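PDB 4MDY: periplasmic binding protein from Mycobacterium smegmatis, which probably binds an iron complex outside the membrane and delivers it to an ABC transporter for uptake into the cell. Local coordinates for residues R32-L38 with P51-W57; Q41-L45 with G64-A69; I100-N104 with Q137-I141; W196-F200 with A274-Y279. All coordinates share one frame; numbering follows the deposited sequence.

Contact 1 (R32-L38 with P51-W57)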
# COMPACT_ATOMS: atom_id res chain seq x y z
N ARG A 32 2.00 -11.08 -21.34
CA ARG A 32 1.40 -11.88 -20.29
C ARG A 32 2.10 -11.65 -18.94
O ARG A 32 3.04 -12.36 -18.58
CB ARG A 32 1.46 -13.37 -20.65
CG ARG A 32 0.60 -13.75 -21.85
CD ARG A 32 0.74 -15.23 -22.17
NE ARG A 32 0.14 -16.10 -21.15
CZ ARG A 32 -1.17 -16.31 -21.02
NH1 ARG A 32 -2.04 -15.71 -21.82
NH2 ARG A 32 -1.62 -17.12 -20.06
N VAL A 33 1.61 -10.67 -18.19
CA VAL A 33 2.22 -10.31 -16.92
C VAL A 33 1.52 -10.94 -15.72
O VAL A 33 0.31 -10.81 -15.54
CB VAL A 33 2.24 -8.77 -16.74
CG1 VAL A 33 3.01 -8.39 -15.48
CG2 VAL A 33 2.86 -8.09 -17.95
N VAL A 34 2.31 -11.60 -14.88
CA VAL A 34 1.85 -12.10 -13.60
C VAL A 34 2.26 -11.14 -12.48
O VAL A 34 3.44 -10.81 -12.32
CB VAL A 34 2.45 -13.49 -13.31
CG1 VAL A 34 2.30 -13.86 -11.85
CG2 VAL A 34 1.81 -14.53 -14.22
N SER A 35 1.26 -10.71 -11.70
CA SER A 35 1.49 -9.95 -10.48
C SER A 35 1.54 -10.92 -9.30
O SER A 35 0.51 -11.45 -8.85
CB SER A 35 0.38 -8.92 -10.27
OG SER A 35 0.67 -8.11 -9.15
N ALA A 36 2.76 -11.17 -8.82
CA ALA A 36 3.00 -12.21 -7.83
C ALA A 36 3.06 -11.70 -6.37
O ALA A 36 3.12 -12.50 -5.43
CB ALA A 36 4.28 -12.97 -8.19
N GLY A 37 3.03 -10.38 -6.19
CA GLY A 37 3.02 -9.80 -4.85
C GLY A 37 1.69 -9.18 -4.45
O GLY A 37 0.71 -9.28 -5.17
N LEU A 38 1.69 -8.49 -3.32
CA LEU A 38 0.47 -8.06 -2.67
C LEU A 38 -0.17 -6.79 -3.22
O LEU A 38 -1.36 -6.58 -3.00
CB LEU A 38 0.72 -7.91 -1.16
CG LEU A 38 1.17 -9.20 -0.46
CD1 LEU A 38 1.48 -8.95 1.01
CD2 LEU A 38 0.11 -10.29 -0.60
N PRO A 51 -2.75 -7.45 -15.84
CA PRO A 51 -2.12 -8.74 -15.57
C PRO A 51 -3.02 -9.92 -15.89
O PRO A 51 -4.25 -9.80 -15.84
CB PRO A 51 -1.82 -8.71 -14.07
CG PRO A 51 -2.48 -7.51 -13.51
CD PRO A 51 -3.09 -6.70 -14.62
N ILE A 52 -2.41 -11.05 -16.23
CA ILE A 52 -3.14 -12.31 -16.42
C ILE A 52 -3.36 -13.05 -15.10
O ILE A 52 -4.12 -14.01 -15.03
CB ILE A 52 -2.45 -13.24 -17.42
CG1 ILE A 52 -1.04 -13.63 -16.94
CG2 ILE A 52 -2.41 -12.59 -18.79
CD1 ILE A 52 -0.54 -14.92 -17.52
N ALA A 53 -2.66 -12.59 -14.06
CA ALA A 53 -2.87 -13.09 -12.70
C ALA A 53 -2.59 -11.99 -11.69
O ALA A 53 -1.64 -11.20 -11.86
CB ALA A 53 -1.97 -14.28 -12.42
N VAL A 54 -3.42 -11.94 -10.66
CA VAL A 54 -3.26 -11.03 -9.54
C VAL A 54 -3.17 -11.87 -8.27
O VAL A 54 -3.81 -12.92 -8.16
CB VAL A 54 -4.46 -10.05 -9.44
CG1 VAL A 54 -4.37 -9.19 -8.19
CG2 VAL A 54 -4.55 -9.19 -10.69
N THR A 55 -2.35 -11.41 -7.32
CA THR A 55 -2.23 -12.09 -6.04
C THR A 55 -3.06 -11.35 -5.00
O THR A 55 -2.90 -10.15 -4.78
CB THR A 55 -0.76 -12.20 -5.62
OG1 THR A 55 -0.03 -12.89 -6.64
CG2 THR A 55 -0.61 -12.95 -4.33
N ASP A 56 -3.97 -12.09 -4.37
CA ASP A 56 -4.88 -11.53 -3.38
C ASP A 56 -4.12 -11.23 -2.09
O ASP A 56 -3.16 -11.93 -1.75
CB ASP A 56 -6.04 -12.51 -3.10
CG ASP A 56 -7.26 -11.83 -2.51
OD1 ASP A 56 -7.35 -10.59 -2.50
OD2 ASP A 56 -8.16 -12.55 -2.04
N TRP A 57 -4.54 -10.19 -1.39
CA TRP A 57 -3.96 -9.83 -0.10
C TRP A 57 -5.04 -9.88 0.99
O TRP A 57 -4.99 -10.75 1.86
CB TRP A 57 -3.29 -8.45 -0.20
CG TRP A 57 -2.65 -7.96 1.06
CD1 TRP A 57 -2.36 -8.69 2.19
CD2 TRP A 57 -2.19 -6.63 1.31
NE1 TRP A 57 -1.77 -7.88 3.13
CE2 TRP A 57 -1.65 -6.61 2.62
CE3 TRP A 57 -2.19 -5.45 0.57
CZ2 TRP A 57 -1.12 -5.46 3.19
CZ3 TRP A 57 -1.66 -4.30 1.14
CH2 TRP A 57 -1.13 -4.32 2.43
O HOH W 1 -0.91 -8.83 -7.19
O HOH W 2 -3.59 -7.80 -3.65
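Val33 to Ser35 and Ala53 to Thr55 run side by side in the same direction, their short axes 13° apart and 4.9 Å from each other at closest approach. With helix 40-46 between them in sequence and packed on both, they form a beta-alpha-beta crossover in the N-terminal lobe of the binding protein. Two backbone bonds tie them: Ile52 N donates to Val33 O at 2.8 Å, and Ser35 N to Ala53 O at 2.9 Å. Beyond these, a side chain takes over. The Thr55 hydroxyl OG1 donates to Ser35 O at 2.7 Å, in the carbonyl plane and on a lone pair; chi1 of -58° sets OG1 anti to the carbonyl carbon of Thr55 and turns it to the neighbouring strand. Water 1 joins the two segments beside this bond, meeting Ser35 OG and Gly37 O and accepting from Thr55 N, while water 2 lies between the carbonyl oxygens of Leu38 and Thr55.

At both ends aliphatic side chains lie over flat groups. Ile52 CD1 rests over one face of the Arg32 guanidinium, whose NE and NH2 are held by the carbonyl oxygens of Lys96 and Leu95. Ile52 CG1 reaches Val34 CG2 at 4.0 Å. At the far end, Leu38 crosses Trp57 at about a right angle and lies over one face of the indole. A CH-pi contact results: Leu38 CD1 stands 4.0 Å from the centroid of the five-membered ring of Trp57, 9° off its normal.

Contact 2 (Q41-L45 with G64-A69)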
# COMPACT_ATOMS: atom_id res chain seq x y z
N GLN A 41 -0.43 -5.04 -8.72
CA GLN A 41 -1.48 -4.90 -9.71
C GLN A 41 -1.88 -3.44 -9.91
O GLN A 41 -2.25 -3.06 -11.00
CB GLN A 41 -2.71 -5.77 -9.40
CG GLN A 41 -3.57 -5.35 -8.21
CD GLN A 41 -3.15 -5.99 -6.91
OE1 GLN A 41 -1.97 -6.29 -6.69
NE2 GLN A 41 -4.11 -6.19 -6.02
N ASP A 42 -1.80 -2.63 -8.86
CA ASP A 42 -2.15 -1.21 -8.97
C ASP A 42 -1.13 -0.45 -9.81
O ASP A 42 -1.49 0.45 -10.56
CB ASP A 42 -2.29 -0.56 -7.60
CG ASP A 42 -3.60 -0.91 -6.89
OD1 ASP A 42 -4.33 -1.83 -7.33
OD2 ASP A 42 -3.89 -0.25 -5.87
N ASP A 43 0.14 -0.81 -9.70
CA ASP A 43 1.16 -0.16 -10.54
C ASP A 43 0.92 -0.52 -12.00
O ASP A 43 0.91 0.34 -12.88
CB ASP A 43 2.58 -0.58 -10.13
CG ASP A 43 2.89 -0.23 -8.68
OD1 ASP A 43 3.15 0.96 -8.38
OD2 ASP A 43 2.88 -1.16 -7.85
N LEU A 44 0.70 -1.81 -12.26
CA LEU A 44 0.46 -2.30 -13.63
C LEU A 44 -0.78 -1.66 -14.25
O LEU A 44 -0.73 -1.08 -15.34
CB LEU A 44 0.36 -3.83 -13.62
CG LEU A 44 1.71 -4.50 -13.29
CD1 LEU A 44 1.55 -5.95 -12.86
CD2 LEU A 44 2.67 -4.40 -14.47
N LEU A 45 -1.89 -1.72 -13.52
CA LEU A 45 -3.16 -1.19 -14.00
C LEU A 45 -3.12 0.33 -14.20
O LEU A 45 -3.76 0.84 -15.12
CB LEU A 45 -4.30 -1.58 -13.07
CG LEU A 45 -4.67 -3.07 -13.11
CD1 LEU A 45 -5.63 -3.40 -11.98
CD2 LEU A 45 -5.26 -3.46 -14.45
N GLY A 64 -9.03 -9.82 -6.43
CA GLY A 64 -8.07 -9.15 -5.55
C GLY A 64 -7.83 -7.70 -5.92
O GLY A 64 -6.91 -7.07 -5.39
N VAL A 65 -8.66 -7.17 -6.81
CA VAL A 65 -8.52 -5.82 -7.33
C VAL A 65 -9.58 -4.95 -6.66
O VAL A 65 -10.78 -5.18 -6.78
CB VAL A 65 -8.69 -5.79 -8.86
CG1 VAL A 65 -8.61 -4.37 -9.40
CG2 VAL A 65 -7.63 -6.65 -9.52
N TRP A 66 -9.10 -3.94 -5.94
CA TRP A 66 -9.96 -3.05 -5.16
C TRP A 66 -10.66 -2.03 -6.06
O TRP A 66 -10.26 -1.84 -7.22
CB TRP A 66 -9.12 -2.37 -4.06
CG TRP A 66 -8.80 -3.31 -2.91
CD1 TRP A 66 -8.03 -4.43 -2.95
CD2 TRP A 66 -9.25 -3.19 -1.55
NE1 TRP A 66 -7.97 -5.02 -1.72
CE2 TRP A 66 -8.70 -4.27 -0.84
CE3 TRP A 66 -10.05 -2.27 -0.87
CZ2 TRP A 66 -8.94 -4.46 0.53
CZ3 TRP A 66 -10.28 -2.46 0.48
CH2 TRP A 66 -9.72 -3.54 1.16
N PRO A 67 -11.71 -1.36 -5.53
CA PRO A 67 -12.56 -0.51 -6.37
C PRO A 67 -11.83 0.55 -7.20
O PRO A 67 -12.25 0.85 -8.31
CB PRO A 67 -13.50 0.15 -5.36
CG PRO A 67 -13.63 -0.87 -4.28
CD PRO A 67 -12.24 -1.45 -4.16
N TRP A 68 -10.75 1.10 -6.68
CA TRP A 68 -10.00 2.15 -7.39
C TRP A 68 -9.22 1.65 -8.61
O TRP A 68 -8.69 2.45 -9.37
CB TRP A 68 -9.05 2.87 -6.43
CG TRP A 68 -8.12 1.94 -5.75
CD1 TRP A 68 -6.99 1.39 -6.29
CD2 TRP A 68 -8.23 1.41 -4.43
NE1 TRP A 68 -6.39 0.56 -5.38
CE2 TRP A 68 -7.13 0.56 -4.23
CE3 TRP A 68 -9.16 1.58 -3.39
CZ2 TRP A 68 -6.92 -0.12 -3.02
CZ3 TRP A 68 -8.94 0.91 -2.19
CH2 TRP A 68 -7.83 0.07 -2.02
N ALA A 69 -9.12 0.33 -8.79
CA ALA A 69 -8.46 -0.23 -9.96
C ALA A 69 -9.38 -1.07 -10.86
O ALA A 69 -8.93 -1.62 -11.86
CB ALA A 69 -7.25 -1.05 -9.53
O HOH W 3 -6.23 -3.44 -6.02
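Asp42 OD2 is gripped by two donors from different parts of the chain, the indole NE1 of Trp68 and the hydroxyl of Ser275. The bond from Trp68 NE1 to Asp42 OD2 is short at 2.7 Å and fairly straight, with an N-H...O angle of 159°. It runs almost within the indole plane, at the ring edge, and reaches OD2 on its syn side but well out of the carboxylate plane. Carboxylate and ring stand nearly perpendicular, their planes 87° apart. The other carboxylate oxygen is engaged as well: a water donates to Asp42 OD1 and accepts from Trp66 N, and the methyl CB of Ala69 lies 3.7 Å from Asp42 OD1. This buried carboxylate probably stays ionised with so many donors around it.

Here the crossover helix 40-46 of the N-terminal alpha/beta lobe packs against the start of helix 67-73 and the loop leading into it, and Phe273 of helix 265-273 touches both Gln41 and Asp42. One turn along from Gln41, Leu45 supplies the apolar part of the contact. Leu45 CD1 sits 3.8 Å from Ala69 CB and 4.1 Å from Val65 CG1, so a single methyl group bridges two residues of the opposing segment. The side chain of Gln41 bends sharply at chi2 (-91°), which carries its amide across to the loop; Gln41 NE2 donates a weak, bent bond to Gly64 O at 3.0 Å.

Contact 3 (I100-N104 with Q137-I141)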
# COMPACT_ATOMS: atom_id res chain seq x y z
N ILE A 100 7.16 -11.65 -14.76
CA ILE A 100 6.68 -11.90 -13.42
C ILE A 100 7.11 -10.73 -12.54
O ILE A 100 8.30 -10.47 -12.39
CB ILE A 100 7.24 -13.22 -12.85
CG1 ILE A 100 6.80 -14.40 -13.73
CG2 ILE A 100 6.75 -13.44 -11.42
CD1 ILE A 100 7.59 -15.67 -13.48
N VAL A 101 6.13 -10.03 -11.99
CA VAL A 101 6.41 -8.92 -11.09
C VAL A 101 6.25 -9.39 -9.65
O VAL A 101 5.15 -9.78 -9.23
CB VAL A 101 5.49 -7.73 -11.39
CG1 VAL A 101 5.83 -6.57 -10.47
CG2 VAL A 101 5.62 -7.30 -12.84
N ALA A 102 7.36 -9.35 -8.91
CA ALA A 102 7.39 -9.83 -7.54
C ALA A 102 8.24 -8.93 -6.65
O ALA A 102 9.24 -9.36 -6.07
CB ALA A 102 7.88 -11.27 -7.49
N THR A 103 7.82 -7.68 -6.53
CA THR A 103 8.53 -6.70 -5.72
C THR A 103 8.02 -6.69 -4.28
O THR A 103 8.73 -6.26 -3.38
CB THR A 103 8.40 -5.28 -6.31
OG1 THR A 103 7.02 -4.90 -6.35
CG2 THR A 103 8.97 -5.23 -7.71
N ASN A 104 6.81 -7.20 -4.07
CA ASN A 104 6.14 -7.18 -2.77
C ASN A 104 5.56 -8.55 -2.46
O ASN A 104 4.36 -8.69 -2.18
CB ASN A 104 5.04 -6.11 -2.79
CG ASN A 104 4.48 -5.80 -1.41
OD1 ASN A 104 5.02 -6.20 -0.38
ND2 ASN A 104 3.38 -5.06 -1.38
N GLN A 137 8.99 0.64 -5.95
CA GLN A 137 8.21 -0.39 -6.62
C GLN A 137 7.57 0.11 -7.92
O GLN A 137 7.62 -0.57 -8.94
CB GLN A 137 7.15 -0.93 -5.66
CG GLN A 137 6.13 -1.83 -6.33
CD GLN A 137 5.25 -2.53 -5.31
OE1 GLN A 137 5.75 -3.15 -4.38
NE2 GLN A 137 3.94 -2.42 -5.49
N ALA A 138 6.96 1.29 -7.88
CA ALA A 138 6.32 1.85 -9.06
C ALA A 138 7.36 2.10 -10.15
O ALA A 138 7.14 1.74 -11.30
CB ALA A 138 5.61 3.15 -8.72
N THR A 139 8.49 2.68 -9.78
CA THR A 139 9.52 3.01 -10.75
C THR A 139 10.06 1.78 -11.50
O THR A 139 10.15 1.80 -12.72
CB THR A 139 10.67 3.80 -10.11
OG1 THR A 139 10.14 5.01 -9.56
CG2 THR A 139 11.72 4.16 -11.16
N ILE A 140 10.43 0.73 -10.78
CA ILE A 140 10.99 -0.45 -11.46
C ILE A 140 9.93 -1.13 -12.34
O ILE A 140 10.26 -1.60 -13.41
CB ILE A 140 11.65 -1.44 -10.48
CG1 ILE A 140 12.55 -2.42 -11.24
CG2 ILE A 140 10.61 -2.20 -9.67
CD1 ILE A 140 13.39 -3.30 -10.35
N ILE A 141 8.68 -1.16 -11.89
CA ILE A 141 7.59 -1.78 -12.68
C ILE A 141 7.33 -0.99 -13.97
O ILE A 141 7.17 -1.58 -15.04
CB ILE A 141 6.30 -1.94 -11.86
CG1 ILE A 141 6.52 -2.95 -10.74
CG2 ILE A 141 5.13 -2.37 -12.75
CD1 ILE A 141 5.41 -2.99 -9.70
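Val101 meets Ile141 at about a right angle, the CG1 methyl of the valine set against the outer end of the isoleucine, 3.7 Å from Ile141 CD1 and equally near CG1 of the same side chain. Thr103 continues the contact with both of its branches. Its methyl CG2 passes Ile140 CG2 at 4.0 Å, the two side chains sliding past each other in opposite directions, while its hydroxyl OG1 approaches Gln137 OE1 at 2.9 Å. At best this second meeting is a weak hydrogen bond, and it is not settled, because the one proton has another acceptor within reach. Asn104 adds its CB, 3.4 Å from Gln137 OE1.

Gln137 reaches this far because it leaves the helix extended: chi1 of 170° places CG anti to the backbone N and chi2 continues the line. The rotation of its amide is probably fixed by NE2, which donates to Asp43 OD2 and to Thr39 OG1. Asn104 is held in turn, with ND2 bonded to Thr39 OG1, OD1 to Phe131 N, and its backbone N to Glu40 OE2. Thr39 thus links the two amides, whose planes stand 45° apart.

Further out, helix 40-46 shares the same face of the sheet, with Leu44 against Ile141 and Glu40 against Val101. Helix 134-144 packs on the C-terminal end of parallel strand 99-102 and the loop that follows, an arrangement typical of the three-layered alpha/beta lobe of helix-linked periplasmic binding proteins.

Contact 4 (W196-F200 with A274-Y279)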
# COMPACT_ATOMS: atom_id res chain seq x y z
N TRP A 196 8.45 5.65 5.12
CA TRP A 196 7.83 5.95 3.83
C TRP A 196 6.31 5.89 3.89
O TRP A 196 5.64 6.68 3.25
CB TRP A 196 8.38 5.08 2.71
CG TRP A 196 7.87 3.67 2.61
CD1 TRP A 196 8.53 2.54 2.99
CD2 TRP A 196 6.63 3.23 2.03
NE1 TRP A 196 7.77 1.43 2.70
CE2 TRP A 196 6.61 1.82 2.10
CE3 TRP A 196 5.55 3.89 1.45
CZ2 TRP A 196 5.53 1.06 1.63
CZ3 TRP A 196 4.48 3.14 0.97
CH2 TRP A 196 4.48 1.74 1.07
N ARG A 197 5.77 4.96 4.68
CA ARG A 197 4.32 4.80 4.81
C ARG A 197 3.60 5.99 5.44
O ARG A 197 2.41 6.16 5.22
CB ARG A 197 3.99 3.56 5.62
CG ARG A 197 4.20 2.26 4.87
CD ARG A 197 3.40 1.14 5.51
NE ARG A 197 3.21 0.04 4.59
CZ ARG A 197 2.19 -0.10 3.73
NH1 ARG A 197 2.16 -1.16 2.94
NH2 ARG A 197 1.21 0.79 3.64
N THR A 198 4.31 6.80 6.22
CA THR A 198 3.69 8.00 6.81
C THR A 198 4.00 9.27 6.01
O THR A 198 3.51 10.34 6.37
CB THR A 198 4.12 8.20 8.28
OG1 THR A 198 5.55 8.32 8.37
CG2 THR A 198 3.66 7.02 9.13
N ASP A 199 4.78 9.17 4.94
CA ASP A 199 5.15 10.35 4.15
C ASP A 199 3.93 11.14 3.69
O ASP A 199 3.93 12.37 3.71
CB ASP A 199 6.00 9.99 2.93
CG ASP A 199 7.46 9.71 3.28
OD1 ASP A 199 7.91 10.09 4.38
OD2 ASP A 199 8.16 9.12 2.43
N PHE A 200 2.88 10.44 3.27
CA PHE A 200 1.68 11.11 2.79
C PHE A 200 1.08 12.03 3.85
O PHE A 200 0.55 13.07 3.51
CB PHE A 200 0.65 10.12 2.24
CG PHE A 200 -0.14 9.40 3.29
CD1 PHE A 200 0.36 8.24 3.90
CD2 PHE A 200 -1.41 9.84 3.65
CE1 PHE A 200 -0.39 7.57 4.85
CE2 PHE A 200 -2.16 9.16 4.60
CZ PHE A 200 -1.65 8.02 5.20
N ALA A 274 -1.23 1.87 -0.78
CA ALA A 274 -0.25 2.94 -1.00
C ALA A 274 0.28 2.91 -2.44
O ALA A 274 1.48 2.83 -2.67
CB ALA A 274 0.89 2.79 -0.01
N SER A 275 -0.64 2.96 -3.40
CA SER A 275 -0.31 2.77 -4.80
C SER A 275 -0.61 4.01 -5.63
O SER A 275 -1.26 4.94 -5.15
CB SER A 275 -1.11 1.58 -5.34
OG SER A 275 -2.40 1.98 -5.73
N PRO A 276 -0.15 4.04 -6.90
CA PRO A 276 -0.49 5.15 -7.79
C PRO A 276 -1.99 5.36 -7.99
O PRO A 276 -2.44 6.47 -8.29
CB PRO A 276 0.17 4.75 -9.11
CG PRO A 276 1.32 3.90 -8.70
CD PRO A 276 0.87 3.15 -7.49
N LEU A 277 -2.77 4.30 -7.84
CA LEU A 277 -4.22 4.39 -7.96
C LEU A 277 -4.92 4.56 -6.62
O LEU A 277 -6.00 5.15 -6.57
CB LEU A 277 -4.78 3.17 -8.70
CG LEU A 277 -4.37 3.01 -10.16
CD1 LEU A 277 -5.00 1.75 -10.75
CD2 LEU A 277 -4.75 4.23 -10.98
N SER A 278 -4.33 4.04 -5.54
CA SER A 278 -5.01 4.08 -4.24
C SER A 278 -4.79 5.40 -3.50
O SER A 278 -5.69 5.89 -2.81
CB SER A 278 -4.64 2.87 -3.38
OG SER A 278 -3.49 3.09 -2.58
N TYR A 279 -3.60 5.97 -3.64
CA TYR A 279 -3.31 7.22 -2.93
C TYR A 279 -4.22 8.41 -3.28
O TYR A 279 -4.54 9.20 -2.40
CB TYR A 279 -1.83 7.62 -3.07
CG TYR A 279 -0.92 7.12 -1.96
CD1 TYR A 279 -1.33 7.10 -0.62
CD2 TYR A 279 0.38 6.69 -2.25
CE1 TYR A 279 -0.48 6.64 0.38
CE2 TYR A 279 1.23 6.25 -1.26
CZ TYR A 279 0.80 6.23 0.05
OH TYR A 279 1.66 5.79 1.03
O HOH W 4 3.36 7.67 1.99
O HOH W 5 0.89 4.79 3.13
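No direct hydrogen bond joins Tyr279 to the Trp196-Phe200 segment that it touches; two waters do the work, both resting on its hydroxyl. One lies 2.7 Å from Tyr279 OH, donates to Trp196 O and accepts from Phe200 N, and the other lies 2.5 Å from Tyr279 OH and donates to Arg197 O. The start of helix 199-203 is thereby tied to the turn between helices 265-273 and 279-294. An ST motif shapes this turn: Ser275 OG accepts from Ser278 N, and Ser278 OG accepts in return from Ser275 N. Through Pro276 and Leu277 the turn lies against helix 40-46 of the N-terminal lobe.

The rings meet obliquely. The Tyr279 and Phe200 centroids are 5.6 Å apart with the planes at 41°; chi1 of 78° sets Phe200 CG between its backbone N and carbonyl carbon, which brings Phe200 CD1 to 4.0 Å from Tyr279 CE1. Trp134 and the linker-helix residue Phe162 each make an edge-to-face pair with Tyr279.

Ala274, which leaves helix 265-273 with positive phi (44°), places its CA over one face of the Tyr279 ring and turns its methyl toward Trp196. The indole also carries the aliphatic part of Arg197 on one face, and its NE1 is bonded to Phe131 O. At the six-membered end of that indole, close to the ring plane, Ala274 CB abuts Trp196 CZ3 at 3.7 Å.

Contacts 1, 2 and 3 share the N-terminal lobe and adjoin one another around helix 40-46. Contact 1 joins the strands flanking that helix in sequence, contact 2 uses its Asp42 side, and contact 3 meets it through Asp43 and Gln137. Contacts 1 and 3 also reach neighbouring strands of one sheet. Contacts 2 and 3 are wholly buried, while contacts 1 and 4 include partly exposed residues and contact 1 the exposed Arg32. Backbone-to-backbone bonds between the two segments occur only in contact 1; contact 2 turns on a buried carboxylate, contact 3 on methyl packing and amides, and contact 4 on waters and rings. Contact 4 lies nearest the chain's centre, coupled to contact 2 through Asp42 and Ser275.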